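Long-range contact in putative Lipoprotein (Shewanella oneidensis, PDB 3U24), which is of unknown function but binds zinc and calcium, and probably belongs, as a putative lipoprotein, among the relatives of zinc-dependent metallopeptidases: residues M437-E451 and Y524-E536. Residues are numbered along the deposited sequence; the frame is centred on the assembly and turned at random.
Sequences MVEGWAVYTERMMLE and YYSGYREIYDFRE. With ZN (zinc ion), chain F.
With CG of Tyr444 anti to the backbone N (chi1 162°) and Arg535 extended until a bend at chi3 (82°), the tyrosine hydroxyl comes up to the guanidinium. There NH1 of Arg535 donates to Tyr444 OH at 2.8 Å, in a bent bond tilted from the plane of a guanidinium that stands nearly perpendicular to the ring; His552 of helix 548-555 also bonds to this hydroxyl. On the same guanidinium, NH2 lies 2.8 Å from Glu451 OE1, using that oxygen's syn lone pair in an almost straight salt bridge within the guanidinium plane. NE and NH2 together grip Glu536 OE2 side-on, and a water links NH1 to Glu451 OE1. Tyr532 OH donates to the other oxygen, Glu451 OE2, in a bond whose very short modelled length is to be taken with caution. Replacing Arg535 with a leucine would probably leave Glu451 and Glu536, already close, without the positive charge between them. The Tyr444 ring is sandwiched, with Ile531 CG2 over one face, 4.0 Å from the centroid, and its own helix's Met448 CB over the other. Tyr528 likewise receives Val443 CG1 over its face, a CH-pi contact, and wedges among Gly440, Val443, Tyr444 and Arg447 as a knob into a hole. Helical segments 437-451 and 524-536 cross at -65°, their axes 6.8 Å apart at closest approach. This closeness rests on paired glycines: the CA atoms of Gly440 and Gly527 are 3.7 Å apart, and a CB on either would clash. Beside this crossing, Tyr524 turns its ring edge to Glu439, whose OE1 binds zinc at 2.1 Å; with OE2, His408, His414 and a water it completes a site consistent with the zinc centres of the Peptidase_MA clan.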
HETATM    1  N   MSE A 437       2.763  -7.081   6.992  1.00 21.05           N
HETATM    2  CA  MSE A 437       4.076  -7.477   7.535  1.00 21.12           C
HETATM    3  C   MSE A 437       5.120  -6.462   7.115  1.00 20.27           C
HETATM    4  O   MSE A 437       5.880  -6.019   7.934  1.00 19.75           O
HETATM    5  CB  MSE A 437       4.470  -8.898   7.083  1.00 22.27           C
HETATM    6  CG  MSE A 437       5.860  -9.381   7.542  1.00 23.43           C
HETATM    7 SE   MSE A 437       7.276  -8.726   6.333  0.90 25.12          SE
HETATM    8  CE  MSE A 437       8.840  -9.377   7.372  1.00 25.60           C
ATOM      9  N   VAL A 438       5.096  -6.048   5.844  1.00 20.04           N
ATOM     10  CA  VAL A 438       6.105  -5.165   5.263  1.00 19.70           C
ATOM     11  C   VAL A 438       6.041  -3.805   5.938  1.00 20.29           C
ATOM     12  O   VAL A 438       7.049  -3.268   6.446  1.00 20.04           O
ATOM     13  CB  VAL A 438       5.918  -5.067   3.719  1.00 20.04           C
ATOM     14  CG1 VAL A 438       6.684  -3.873   3.105  1.00 19.44           C
ATOM     15  CG2 VAL A 438       6.247  -6.424   3.058  1.00 19.34           C
ATOM     16  N   GLU A 439       4.842  -3.281   6.053  1.00 20.84           N
ATOM     17  CA  GLU A 439       4.671  -2.010   6.750  1.00 21.89           C
ATOM     18  C   GLU A 439       4.861  -2.138   8.263  1.00 21.72           C
ATOM     19  O   GLU A 439       5.497  -1.265   8.869  1.00 21.50           O
ATOM     20  CB  GLU A 439       3.309  -1.385   6.445  1.00 22.72           C
ATOM     21  CG  GLU A 439       3.280  -0.746   5.085  1.00 24.05           C
ATOM     22  CD  GLU A 439       4.325   0.370   4.928  1.00 25.42           C
ATOM     23  OE1 GLU A 439       4.737   1.011   5.947  1.00 24.61           O
ATOM     24  OE2 GLU A 439       4.712   0.619   3.762  1.00 26.77           O
ATOM     25  N   GLY A 440       4.285  -3.182   8.869  1.00 20.74           N
ATOM     26  CA  GLY A 440       4.443  -3.407  10.309  1.00 20.34           C
ATOM     27  C   GLY A 440       5.904  -3.465  10.737  1.00 19.81           C
ATOM     28  O   GLY A 440       6.273  -2.897  11.754  1.00 19.52           O
ATOM     29  N   TRP A 441       6.732  -4.140   9.938  1.00 18.77           N
ATOM     30  CA  TRP A 441       8.155  -4.169  10.185  1.00 18.66           C
ATOM     31  C   TRP A 441       8.734  -2.759  10.208  1.00 19.41           C
ATOM     32  O   TRP A 441       9.502  -2.408  11.123  1.00 19.92           O
ATOM     33  CB  TRP A 441       8.890  -5.037   9.157  1.00 17.94           C
ATOM     34  CG  TRP A 441      10.355  -4.878   9.276  1.00 18.05           C
ATOM     35  CD1 TRP A 441      11.184  -4.057   8.526  1.00 18.24           C
ATOM     36  CD2 TRP A 441      11.233  -5.452  10.312  1.00 18.50           C
ATOM     37  NE1 TRP A 441      12.475  -4.119   8.982  1.00 18.52           N
ATOM     38  CE2 TRP A 441      12.568  -4.927  10.055  1.00 18.70           C
ATOM     39  CE3 TRP A 441      11.050  -6.330  11.367  1.00 18.51           C
ATOM     40  CZ2 TRP A 441      13.656  -5.285  10.829  1.00 19.08           C
ATOM     41  CZ3 TRP A 441      12.142  -6.641  12.167  1.00 18.74           C
ATOM     42  CH2 TRP A 441      13.415  -6.145  11.893  1.00 19.04           C
ATOM     43  N   ALA A 442       8.414  -1.949   9.198  1.00 18.98           N
ATOM     44  CA  ALA A 442       8.994  -0.625   9.119  1.00 19.58           C
ATOM     45  C   ALA A 442       8.578   0.205  10.314  1.00 19.65           C
ATOM     46  O   ALA A 442       9.427   0.864  10.885  1.00 20.32           O
ATOM     47  CB  ALA A 442       8.627   0.073   7.822  1.00 19.69           C
ATOM     48  N   VAL A 443       7.304   0.147  10.714  1.00 19.19           N
ATOM     49  CA  VAL A 443       6.814   0.862  11.937  1.00 19.21           C
ATOM     50  C   VAL A 443       7.478   0.361  13.223  1.00 19.19           C
ATOM     51  O   VAL A 443       7.919   1.138  14.074  1.00 18.88           O
ATOM     52  CB  VAL A 443       5.278   0.794  12.026  1.00 19.44           C
ATOM     53  CG1 VAL A 443       4.706   1.514  13.271  1.00 19.06           C
ATOM     54  CG2 VAL A 443       4.673   1.349  10.723  1.00 19.22           C
ATOM     55  N   TYR A 444       7.608  -0.951  13.326  1.00 19.50           N
ATOM     56  CA  TYR A 444       8.304  -1.597  14.462  1.00 19.33           C
ATOM     57  C   TYR A 444       9.722  -1.065  14.575  1.00 19.81           C
ATOM     58  O   TYR A 444      10.177  -0.700  15.682  1.00 19.53           O
ATOM     59  CB  TYR A 444       8.273  -3.112  14.327  1.00 19.40           C
ATOM     60  CG  TYR A 444       9.291  -3.802  15.174  1.00 20.26           C
ATOM     61  CD1 TYR A 444       9.070  -4.016  16.524  1.00 20.90           C
ATOM     62  CD2 TYR A 444      10.520  -4.176  14.649  1.00 20.00           C
ATOM     63  CE1 TYR A 444      10.040  -4.639  17.301  1.00 21.45           C
ATOM     64  CE2 TYR A 444      11.472  -4.766  15.424  1.00 20.53           C
ATOM     65  CZ  TYR A 444      11.235  -4.992  16.754  1.00 21.11           C
ATOM     66  OH  TYR A 444      12.218  -5.603  17.521  1.00 22.33           O
ATOM     67  N   THR A 445      10.415  -0.900  13.450  1.00 19.63           N
ATOM     68  CA  THR A 445      11.818  -0.469  13.572  1.00 20.29           C
ATOM     69  C   THR A 445      11.995   0.919  14.191  1.00 20.91           C
ATOM     70  O   THR A 445      12.980   1.177  14.885  1.00 21.15           O
ATOM     71  CB  THR A 445      12.622  -0.565  12.266  1.00 19.70           C
ATOM     72  OG1 THR A 445      12.069   0.326  11.302  1.00 20.10           O
ATOM     73  CG2 THR A 445      12.676  -1.995  11.769  1.00 19.36           C
ATOM     74  N   GLU A 446      11.029   1.792  13.972  1.00 21.68           N
ATOM     75  CA  GLU A 446      11.075   3.107  14.568  1.00 23.15           C
ATOM     76  C   GLU A 446      11.108   2.992  16.114  1.00 23.52           C
ATOM     77  O   GLU A 446      11.959   3.575  16.791  1.00 23.47           O
ATOM     78  CB  GLU A 446       9.874   3.945  14.115  1.00 23.64           C
ATOM     79  CG  GLU A 446       9.616   3.934  12.614  1.00 24.50           C
ATOM     80  CD  GLU A 446       8.217   4.416  12.231  1.00 25.69           C
ATOM     81  OE1 GLU A 446       7.424   4.738  13.141  1.00 27.50           O
ATOM     82  OE2 GLU A 446       7.903   4.469  11.019  1.00 26.52           O
ATOM     83  N   ARG A 447      10.209   2.194  16.650  1.00 23.64           N
ATOM     84  CA  ARG A 447      10.116   2.030  18.078  1.00 25.88           C
ATOM     85  C   ARG A 447      11.354   1.326  18.638  1.00 24.43           C
ATOM     86  O   ARG A 447      11.976   1.787  19.605  1.00 23.49           O
ATOM     87  CB  ARG A 447       8.810   1.302  18.398  1.00 28.37           C
ATOM     88  CG  ARG A 447       8.676   0.701  19.777  1.00 31.49           C
ATOM     89  CD  ARG A 447       8.460   1.699  20.868  1.00 35.96           C
ATOM     90  NE  ARG A 447       7.156   2.347  20.704  1.00 43.47           N
ATOM     91  CZ  ARG A 447       6.457   2.958  21.674  1.00 42.73           C
ATOM     92  NH1 ARG A 447       6.924   3.016  22.940  1.00 40.79           N
ATOM     93  NH2 ARG A 447       5.276   3.501  21.346  1.00 40.75           N
HETATM   94  N   MSE A 448      11.718   0.217  18.007  1.00 23.94           N
HETATM   95  CA  MSE A 448      12.877  -0.582  18.424  1.00 24.22           C
HETATM   96  C   MSE A 448      14.145   0.276  18.414  1.00 23.93           C
HETATM   97  O   MSE A 448      14.883   0.251  19.370  1.00 23.76           O
HETATM   98  CB  MSE A 448      13.027  -1.793  17.502  1.00 24.95           C
HETATM   99  CG  MSE A 448      14.161  -2.724  17.838  1.00 25.90           C
HETATM  100 SE   MSE A 448      15.776  -2.117  16.928  1.00 28.31          SE
HETATM  101  CE  MSE A 448      15.254  -2.526  15.065  1.00 24.81           C
HETATM  102  N   MSE A 449      14.397   1.045  17.353  1.00 23.26           N
HETATM  103  CA  MSE A 449      15.612   1.917  17.339  1.00 24.15           C
HETATM  104  C   MSE A 449      15.678   2.915  18.505  1.00 24.40           C
HETATM  105  O   MSE A 449      16.731   3.081  19.095  1.00 24.32           O
HETATM  106  CB  MSE A 449      15.734   2.706  16.041  1.00 23.18           C
HETATM  107  CG  MSE A 449      15.977   1.835  14.851  1.00 24.00           C
HETATM  108 SE   MSE A 449      17.855   1.281  14.737  1.00 24.95          SE
HETATM  109  CE  MSE A 449      18.522   2.875  13.721  1.00 23.73           C
ATOM    110  N   LEU A 450      14.557   3.566  18.809  1.00 24.42           N
ATOM    111  CA  LEU A 450      14.519   4.481  19.922  1.00 25.79           C
ATOM    112  C   LEU A 450      14.694   3.737  21.231  1.00 26.40           C
ATOM    113  O   LEU A 450      15.458   4.183  22.105  1.00 26.10           O
ATOM    114  CB  LEU A 450      13.224   5.299  19.963  1.00 26.45           C
ATOM    115  CG  LEU A 450      12.941   6.352  18.891  1.00 27.14           C
ATOM    116  CD1 LEU A 450      11.689   7.153  19.267  1.00 28.43           C
ATOM    117  CD2 LEU A 450      14.076   7.295  18.766  1.00 27.94           C
ATOM    118  N   GLU A 451      14.012   2.606  21.379  1.00 26.84           N
ATOM    119  CA  GLU A 451      14.169   1.802  22.615  1.00 27.85           C
ATOM    120  C   GLU A 451      15.618   1.393  22.834  1.00 28.81           C
ATOM    121  O   GLU A 451      16.061   1.317  23.994  1.00 29.02           O
ATOM    122  CB  GLU A 451      13.299   0.538  22.616  1.00 27.91           C
ATOM    123  CG  GLU A 451      11.790   0.787  22.716  1.00 28.19           C
ATOM    124  CD  GLU A 451      10.961  -0.490  22.726  1.00 28.45           C
ATOM    125  OE1 GLU A 451      11.499  -1.583  22.392  1.00 28.40           O
ATOM    126  OE2 GLU A 451       9.757  -0.405  23.082  1.00 29.01           O
ATOM    127  N   TYR A 524      -0.836  -0.788   8.722  1.00 23.12           N
ATOM    128  CA  TYR A 524       0.365  -0.286   9.389  1.00 22.88           C
ATOM    129  C   TYR A 524       0.386  -0.698  10.844  1.00 21.80           C
ATOM    130  O   TYR A 524       1.378  -1.280  11.329  1.00 21.20           O
ATOM    131  CB  TYR A 524       0.472   1.222   9.274  1.00 24.39           C
ATOM    132  CG  TYR A 524       0.248   1.704   7.874  1.00 26.53           C
ATOM    133  CD1 TYR A 524      -1.053   1.972   7.420  1.00 27.16           C
ATOM    134  CD2 TYR A 524       1.310   1.898   7.002  1.00 27.61           C
ATOM    135  CE1 TYR A 524      -1.284   2.392   6.138  1.00 28.96           C
ATOM    136  CE2 TYR A 524       1.090   2.318   5.698  1.00 27.93           C
ATOM    137  CZ  TYR A 524      -0.193   2.570   5.280  1.00 28.75           C
ATOM    138  OH  TYR A 524      -0.468   2.983   4.016  1.00 29.13           O
ATOM    139  N   TYR A 525      -0.707  -0.426  11.543  1.00 20.27           N
ATOM    140  CA  TYR A 525      -0.755  -0.695  12.966  1.00 19.90           C
ATOM    141  C   TYR A 525      -0.867  -2.203  13.241  1.00 19.62           C
ATOM    142  O   TYR A 525      -0.320  -2.706  14.205  1.00 18.59           O
ATOM    143  CB  TYR A 525      -1.939   0.024  13.586  1.00 19.77           C
ATOM    144  CG  TYR A 525      -2.075  -0.171  15.056  1.00 19.88           C
ATOM    145  CD1 TYR A 525      -1.129   0.319  15.933  1.00 20.29           C
ATOM    146  CD2 TYR A 525      -3.177  -0.817  15.575  1.00 20.87           C
ATOM    147  CE1 TYR A 525      -1.251   0.136  17.294  1.00 20.94           C
ATOM    148  CE2 TYR A 525      -3.343  -0.974  16.934  1.00 21.24           C
ATOM    149  CZ  TYR A 525      -2.380  -0.483  17.781  1.00 21.65           C
ATOM    150  OH  TYR A 525      -2.541  -0.711  19.114  1.00 23.90           O
ATOM    151  N   SER A 526      -1.642  -2.891  12.415  1.00 19.47           N
ATOM    152  CA  SER A 526      -1.840  -4.312  12.597  1.00 20.13           C
ATOM    153  C   SER A 526      -0.519  -5.082  12.552  1.00 19.74           C
ATOM    154  O   SER A 526      -0.205  -5.815  13.476  1.00 20.25           O
ATOM    155  CB  SER A 526      -2.786  -4.830  11.554  1.00 20.62           C
ATOM    156  OG  SER A 526      -2.848  -6.231  11.669  1.00 22.13           O
ATOM    157  N   GLY A 527       0.292  -4.843  11.549  1.00 19.30           N
ATOM    158  CA  GLY A 527       1.592  -5.517  11.491  1.00 19.68           C
ATOM    159  C   GLY A 527       2.542  -5.105  12.601  1.00 20.21           C
ATOM    160  O   GLY A 527       3.197  -5.949  13.205  1.00 19.12           O
ATOM    161  N   TYR A 528       2.604  -3.797  12.885  1.00 20.72           N
ATOM    162  CA  TYR A 528       3.370  -3.304  14.010  1.00 22.06           C
ATOM    163  C   TYR A 528       3.005  -3.985  15.340  1.00 23.27           C
ATOM    164  O   TYR A 528       3.880  -4.447  16.088  1.00 24.31           O
ATOM    165  CB  TYR A 528       3.193  -1.803  14.114  1.00 22.84           C
ATOM    166  CG  TYR A 528       3.575  -1.203  15.440  1.00 24.10           C
ATOM    167  CD1 TYR A 528       4.887  -1.254  15.903  1.00 25.12           C
ATOM    168  CD2 TYR A 528       2.629  -0.540  16.213  1.00 25.04           C
ATOM    169  CE1 TYR A 528       5.245  -0.667  17.109  1.00 26.20           C
ATOM    170  CE2 TYR A 528       2.968   0.024  17.425  1.00 26.23           C
ATOM    171  CZ  TYR A 528       4.270  -0.042  17.870  1.00 26.96           C
ATOM    172  OH  TYR A 528       4.574   0.525  19.077  1.00 29.82           O
ATOM    173  N   ARG A 529       1.723  -4.075  15.625  1.00 24.95           N
ATOM    174  CA  ARG A 529       1.262  -4.601  16.909  1.00 27.67           C
ATOM    175  C   ARG A 529       1.590  -6.073  16.989  1.00 26.70           C
ATOM    176  O   ARG A 529       2.085  -6.541  18.013  1.00 26.13           O
ATOM    177  CB  ARG A 529      -0.252  -4.370  17.089  1.00 31.50           C
ATOM    178  CG  ARG A 529      -0.758  -4.321  18.534  1.00 38.10           C
ATOM    179  CD  ARG A 529      -0.115  -3.222  19.399  1.00 42.39           C
ATOM    180  NE  ARG A 529       0.810  -3.775  20.389  1.00 48.11           N
ATOM    181  CZ  ARG A 529       1.592  -3.058  21.208  1.00 53.51           C
ATOM    182  NH1 ARG A 529       1.581  -1.721  21.225  1.00 54.86           N
ATOM    183  NH2 ARG A 529       2.392  -3.699  22.047  1.00 56.54           N
ATOM    184  N   GLU A 530       1.342  -6.816  15.899  1.00 26.17           N
ATOM    185  CA  GLU A 530       1.650  -8.263  15.922  1.00 27.04           C
ATOM    186  C   GLU A 530       3.138  -8.540  16.066  1.00 24.76           C
ATOM    187  O   GLU A 530       3.504  -9.455  16.757  1.00 25.42           O
ATOM    188  CB  GLU A 530       1.101  -9.010  14.696  1.00 29.28           C
ATOM    189  CG  GLU A 530      -0.384  -9.316  14.727  1.00 33.24           C
ATOM    190  CD  GLU A 530      -0.788 -10.305  13.634  1.00 37.12           C
ATOM    191  OE1 GLU A 530      -0.895  -9.894  12.468  1.00 40.51           O
ATOM    192  OE2 GLU A 530      -0.957 -11.505  13.917  1.00 42.01           O
ATOM    193  N   ILE A 531       3.987  -7.764  15.407  1.00 23.03           N
ATOM    194  CA  ILE A 531       5.444  -7.943  15.478  1.00 22.64           C
ATOM    195  C   ILE A 531       5.992  -7.625  16.883  1.00 23.48           C
ATOM    196  O   ILE A 531       6.745  -8.440  17.475  1.00 23.37           O
ATOM    197  CB  ILE A 531       6.197  -7.113  14.406  1.00 21.84           C
ATOM    198  CG1 ILE A 531       5.858  -7.620  13.002  1.00 21.55           C
ATOM    199  CG2 ILE A 531       7.707  -7.187  14.611  1.00 21.89           C
ATOM    200  CD1 ILE A 531       6.349  -6.715  11.874  1.00 21.98           C
ATOM    201  N   TYR A 532       5.603  -6.480  17.431  1.00 23.74           N
ATOM    202  CA  TYR A 532       6.017  -6.096  18.786  1.00 24.60           C
ATOM    203  C   TYR A 532       5.509  -7.095  19.820  1.00 25.90           C
ATOM    204  O   TYR A 532       6.283  -7.543  20.659  1.00 27.45           O
ATOM    205  CB  TYR A 532       5.531  -4.676  19.158  1.00 24.06           C
ATOM    206  CG  TYR A 532       6.276  -4.082  20.321  1.00 24.11           C
ATOM    207  CD1 TYR A 532       5.885  -4.338  21.640  1.00 24.66           C
ATOM    208  CD2 TYR A 532       7.392  -3.258  20.118  1.00 25.02           C
ATOM    209  CE1 TYR A 532       6.577  -3.779  22.724  1.00 25.12           C
ATOM    210  CE2 TYR A 532       8.124  -2.714  21.196  1.00 25.64           C
ATOM    211  CZ  TYR A 532       7.721  -2.991  22.501  1.00 25.65           C
ATOM    212  OH  TYR A 532       8.430  -2.443  23.570  1.00 26.23           O
ATOM    213  N   ASP A 533       4.230  -7.442  19.780  1.00 26.75           N
ATOM    214  CA  ASP A 533       3.699  -8.452  20.727  1.00 28.46           C
ATOM    215  C   ASP A 533       4.380  -9.820  20.527  1.00 28.06           C
ATOM    216  O   ASP A 533       4.732 -10.457  21.481  1.00 28.89           O
ATOM    217  CB  ASP A 533       2.188  -8.623  20.609  1.00 29.12           C
ATOM    218  CG  ASP A 533       1.408  -7.351  20.988  1.00 32.09           C
ATOM    219  OD1 ASP A 533       1.986  -6.456  21.692  1.00 32.21           O
ATOM    220  OD2 ASP A 533       0.204  -7.267  20.564  1.00 34.71           O
ATOM    221  N   PHE A 534       4.584 -10.257  19.292  1.00 26.52           N
ATOM    222  CA  PHE A 534       5.352 -11.483  19.094  1.00 26.72           C
ATOM    223  C   PHE A 534       6.758 -11.371  19.674  1.00 26.97           C
ATOM    224  O   PHE A 534       7.229 -12.295  20.292  1.00 26.92           O
ATOM    225  CB  PHE A 534       5.433 -11.889  17.620  1.00 26.05           C
ATOM    226  CG  PHE A 534       6.326 -13.081  17.357  1.00 26.27           C
ATOM    227  CD1 PHE A 534       6.241 -14.225  18.156  1.00 27.24           C
ATOM    228  CD2 PHE A 534       7.219 -13.065  16.315  1.00 25.66           C
ATOM    229  CE1 PHE A 534       7.054 -15.312  17.920  1.00 27.74           C
ATOM    230  CE2 PHE A 534       8.019 -14.153  16.055  1.00 26.42           C
ATOM    231  CZ  PHE A 534       7.970 -15.269  16.870  1.00 27.09           C
ATOM    232  N   ARG A 535       7.417 -10.234  19.499  1.00 27.75           N
ATOM    233  CA  ARG A 535       8.733 -10.080  20.071  1.00 28.79           C
ATOM    234  C   ARG A 535       8.690 -10.249  21.582  1.00 30.50           C
ATOM    235  O   ARG A 535       9.503 -10.995  22.147  1.00 30.00           O
ATOM    236  CB  ARG A 535       9.379  -8.768  19.733  1.00 27.32           C
ATOM    237  CG  ARG A 535      10.759  -8.704  20.336  1.00 27.88           C
ATOM    238  CD  ARG A 535      11.391  -7.370  20.107  1.00 28.12           C
ATOM    239  NE  ARG A 535      10.945  -6.388  21.073  1.00 27.87           N
ATOM    240  CZ  ARG A 535      11.370  -5.141  21.111  1.00 27.52           C
ATOM    241  NH1 ARG A 535      12.224  -4.678  20.193  1.00 27.92           N
ATOM    242  NH2 ARG A 535      10.938  -4.353  22.072  1.00 27.33           N
ATOM    243  N   GLU A 536       7.755  -9.575  22.237  1.00 32.21           N
ATOM    244  CA  GLU A 536       7.716  -9.648  23.694  1.00 34.77           C
ATOM    245  C   GLU A 536       7.401 -11.059  24.149  1.00 35.15           C
ATOM    246  O   GLU A 536       7.907 -11.494  25.150  1.00 36.55           O
ATOM    247  CB  GLU A 536       6.748  -8.639  24.285  1.00 36.58           C
ATOM    248  CG  GLU A 536       7.130  -7.166  24.049  1.00 39.57           C
ATOM    249  CD  GLU A 536       8.546  -6.790  24.529  1.00 42.59           C
ATOM    250  OE1 GLU A 536       8.802  -6.805  25.753  1.00 45.97           O
ATOM    251  OE2 GLU A 536       9.407  -6.464  23.668  1.00 45.57           O
TER
HETATM  252 ZN    ZN F 595       6.298   2.075   4.930  1.00 22.36          ZN
HETATM  253  O   HOH W   1      13.960  -2.724  21.608  1.00 30.56           O
HETATM  254  O   HOH W   2       6.321   3.643   3.478  1.00 27.28           O